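Local structure of ubiquitin-like-specific protease 2 (Saccharomyces cerevisiae, 5LNB) at residues Ser109-Val114 with Asn130-Leu135. The protein removes SUMO from proteins as a cysteine protease of the peptidase C48 (Ulp) family, this chain carrying its catalytic domain. Sequence-based numbering, arbitrary orientation.
Sequences SKKYVV and NLDAIL
The carboxylate of Asp132 meets Lys111 through OD2, which lies 3.3 Å from Lys111 NZ in a salt bridge whose hydrogen bond is weak, while the aliphatic CG of the same lysine also lies beside it. The other flat group, the ring of Tyr112, carries Lys111 CB over the centre of one face, 3.6 Å above the plane; the base of the Lys111 side chain thus lies on that face, while its ammonium end reaches the aspartate. The two charged side chains cross obliquely, and a bend at chi4 (-55°) places NZ near OD2. Asp132 CG stands between its own backbone N and carbonyl carbon (chi1 65°), which brings it to 4.0 Å from Lys110 O.

Between the backbones, two waters do the bridging. One joins Lys110 O to Leu131 N. The second donates to Lys111 O at 2.7 Å, accepts from Asn130 N at 2.7 Å, and gives a weak bond to Asp132 OD1 at 3.3 Å, so OD1 is linked weakly, through the water, to Lys111 O, whereas OD2 meets NZ directly. Apart from these polar links, Val113 CG2 touches Leu131 CD1 at 3.7 Å, their side chains crossing at about a right angle.

The contact closes the open end of a beta hairpin: strands 112-119 and 122-129 pair antiparallel, and the chain leaving the second turns at once into the short, weakly bonded helix 131-136, beside the run entering the first. Leu131 also packs on Val159 of strand 159-164, whereas the Tyr112 backbone hydrogen-bonds to that of His77 in the edge strand 76-78 and its ring sits edge-to-face with Phe226 of helix 215-228.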
ATOM      1  N   SER A 109      -0.766  -1.860 -17.882  1.00 23.78           N
ATOM      2  CA  SER A 109      -2.154  -1.479 -18.117  1.00 25.78           C
ATOM      3  C   SER A 109      -2.796  -0.856 -16.880  1.00 21.47           C
ATOM      4  O   SER A 109      -3.965  -0.461 -16.927  1.00 22.50           O
ATOM      5  CB  SER A 109      -2.975  -2.685 -18.581  1.00 27.00           C
ATOM      6  OG  SER A 109      -3.134  -3.622 -17.532  1.00 36.16           O
ATOM      7  N   LYS A 110      -2.055  -0.728 -15.788  1.00 20.16           N
ATOM      8  CA  LYS A 110      -2.593  -0.169 -14.558  1.00 20.72           C
ATOM      9  C   LYS A 110      -2.367   1.340 -14.486  1.00 26.23           C
ATOM     10  O   LYS A 110      -1.303   1.848 -14.851  1.00 28.72           O
ATOM     11  CB  LYS A 110      -1.950  -0.856 -13.351  1.00 21.46           C
ATOM     12  CG  LYS A 110      -1.976  -2.379 -13.424  1.00 22.40           C
ATOM     13  CD  LYS A 110      -3.403  -2.886 -13.376  1.00 25.32           C
ATOM     14  CE  LYS A 110      -3.514  -4.295 -13.930  1.00 27.88           C
ATOM     15  NZ  LYS A 110      -4.933  -4.715 -13.858  1.00 34.41           N
ATOM     16  N   LYS A 111      -3.385   2.054 -14.008  1.00 27.50           N
ATOM     17  CA  LYS A 111      -3.203   3.451 -13.624  1.00 28.60           C
ATOM     18  C   LYS A 111      -2.419   3.603 -12.318  1.00 26.22           C
ATOM     19  O   LYS A 111      -1.702   4.593 -12.148  1.00 27.53           O
ATOM     20  CB  LYS A 111      -4.560   4.133 -13.474  1.00 33.45           C
ATOM     21  CG  LYS A 111      -5.257   4.448 -14.772  1.00 36.49           C
ATOM     22  CD  LYS A 111      -6.503   5.290 -14.507  1.00 43.42           C
ATOM     23  CE  LYS A 111      -6.979   5.947 -15.787  1.00 56.53           C
ATOM     24  NZ  LYS A 111      -5.886   6.746 -16.417  1.00 62.12           N
ATOM     25  N   TYR A 112      -2.550   2.666 -11.377  1.00 23.20           N
ATOM     26  CA  TYR A 112      -1.906   2.776 -10.063  1.00 19.29           C
ATOM     27  C   TYR A 112      -1.309   1.427  -9.699  1.00 20.34           C
ATOM     28  O   TYR A 112      -2.034   0.435  -9.597  1.00 25.23           O
ATOM     29  CB  TYR A 112      -2.901   3.227  -8.972  1.00 17.66           C
ATOM     30  CG  TYR A 112      -3.873   4.283  -9.450  1.00 18.97           C
ATOM     31  CD1 TYR A 112      -3.466   5.599  -9.653  1.00 20.20           C
ATOM     32  CD2 TYR A 112      -5.194   3.955  -9.732  1.00 19.97           C
ATOM     33  CE1 TYR A 112      -4.363   6.564 -10.128  1.00 23.57           C
ATOM     34  CE2 TYR A 112      -6.092   4.904 -10.194  1.00 21.91           C
ATOM     35  CZ  TYR A 112      -5.672   6.199 -10.397  1.00 24.18           C
ATOM     36  OH  TYR A 112      -6.579   7.114 -10.863  1.00 29.67           O
ATOM     37  N   VAL A 113       0.003   1.379  -9.506  1.00 17.44           N
ATOM     38  CA  VAL A 113       0.664   0.186  -8.987  1.00 16.60           C
ATOM     39  C   VAL A 113       1.196   0.539  -7.603  1.00 22.40           C
ATOM     40  O   VAL A 113       2.033   1.443  -7.463  1.00 21.95           O
ATOM     41  CB  VAL A 113       1.778  -0.312  -9.916  1.00 15.30           C
ATOM     42  CG1 VAL A 113       2.405  -1.587  -9.360  1.00 14.86           C
ATOM     43  CG2 VAL A 113       1.224  -0.562 -11.329  1.00 20.88           C
ATOM     44  N   VAL A 114       0.694  -0.156  -6.584  1.00 22.51           N
ATOM     45  CA  VAL A 114       0.907   0.216  -5.188  1.00 19.44           C
ATOM     46  C   VAL A 114       1.978  -0.688  -4.599  1.00 17.16           C
ATOM     47  O   VAL A 114       1.825  -1.916  -4.587  1.00 20.78           O
ATOM     48  CB  VAL A 114      -0.393   0.123  -4.377  1.00 17.75           C
ATOM     49  CG1 VAL A 114      -0.138   0.537  -2.907  1.00 20.91           C
ATOM     50  CG2 VAL A 114      -1.487   0.994  -5.016  1.00 16.38           C
ATOM     51  N   ASN A 130       1.098   6.500 -14.515  1.00 28.05           N
ATOM     52  CA  ASN A 130       1.368   6.787 -15.924  1.00 29.41           C
ATOM     53  C   ASN A 130       1.942   5.597 -16.689  1.00 31.59           C
ATOM     54  O   ASN A 130       2.324   5.770 -17.865  1.00 31.78           O
ATOM     55  CB  ASN A 130       2.304   7.990 -16.104  1.00 28.36           C
ATOM     56  CG  ASN A 130       1.593   9.295 -15.866  1.00 39.32           C
ATOM     57  OD1 ASN A 130       0.374   9.374 -16.025  1.00 43.74           O
ATOM     58  ND2 ASN A 130       2.337  10.330 -15.474  1.00 42.75           N
ATOM     59  N   LEU A 131       2.023   4.406 -16.088  1.00 27.78           N
ATOM     60  CA  LEU A 131       2.455   3.243 -16.856  1.00 23.93           C
ATOM     61  C   LEU A 131       1.506   2.971 -18.014  1.00 25.92           C
ATOM     62  O   LEU A 131       1.941   2.567 -19.096  1.00 25.30           O
ATOM     63  CB  LEU A 131       2.559   2.018 -15.956  1.00 21.04           C
ATOM     64  CG  LEU A 131       3.611   2.079 -14.841  1.00 21.37           C
ATOM     65  CD1 LEU A 131       3.455   0.862 -13.941  1.00 17.42           C
ATOM     66  CD2 LEU A 131       5.005   2.145 -15.442  1.00 18.92           C
ATOM     67  N   ASP A 132       0.206   3.198 -17.809  1.00 28.90           N
ATOM     68  CA  ASP A 132      -0.780   2.965 -18.858  1.00 30.73           C
ATOM     69  C   ASP A 132      -0.675   3.971 -19.995  1.00 40.10           C
ATOM     70  O   ASP A 132      -1.347   3.795 -21.014  1.00 45.75           O
ATOM     71  CB  ASP A 132      -2.201   2.982 -18.278  1.00 30.42           C
ATOM     72  CG  ASP A 132      -2.602   4.342 -17.725  1.00 40.53           C
ATOM     73  OD1 ASP A 132      -1.786   4.982 -17.019  1.00 43.69           O
ATOM     74  OD2 ASP A 132      -3.747   4.772 -17.993  1.00 46.13           O
ATOM     75  N   ALA A 133       0.140   5.013 -19.853  1.00 39.03           N
ATOM     76  CA  ALA A 133       0.410   5.900 -20.975  1.00 36.86           C
ATOM     77  C   ALA A 133       1.625   5.464 -21.781  1.00 38.82           C
ATOM     78  O   ALA A 133       1.730   5.813 -22.962  1.00 41.49           O
ATOM     79  CB  ALA A 133       0.607   7.336 -20.484  1.00 31.67           C
ATOM     80  N   ILE A 134       2.530   4.691 -21.179  1.00 39.15           N
ATOM     81  CA  ILE A 134       3.724   4.253 -21.894  1.00 42.02           C
ATOM     82  C   ILE A 134       3.351   3.325 -23.042  1.00 46.92           C
ATOM     83  O   ILE A 134       3.787   3.518 -24.182  1.00 50.96           O
ATOM     84  CB  ILE A 134       4.711   3.576 -20.930  1.00 45.32           C
ATOM     85  CG1 ILE A 134       5.264   4.594 -19.929  1.00 43.84           C
ATOM     86  CG2 ILE A 134       5.821   2.909 -21.727  1.00 48.63           C
ATOM     87  CD1 ILE A 134       5.984   5.770 -20.588  1.00 45.58           C
ATOM     88  N   LEU A 135       2.544   2.299 -22.759  1.00 49.41           N
ATOM     89  CA  LEU A 135       2.144   1.356 -23.799  1.00 57.73           C
ATOM     90  C   LEU A 135       1.518   2.065 -24.994  1.00 65.55           C
ATOM     91  O   LEU A 135       1.882   1.805 -26.148  1.00 71.60           O
ATOM     92  CB  LEU A 135       1.173   0.326 -23.220  1.00 62.35           C
ATOM     93  CG  LEU A 135       1.765  -0.877 -22.489  1.00 54.82           C
ATOM     94  CD1 LEU A 135       0.644  -1.786 -21.989  1.00 55.43           C
ATOM     95  CD2 LEU A 135       2.722  -1.629 -23.397  1.00 46.31           C
TER
HETATM   96  O   HOH W   1       0.942   3.259 -13.558  1.00 11.40           O
HETATM   97  O   HOH W   2      -1.585   6.520 -14.070  1.00 29.09           O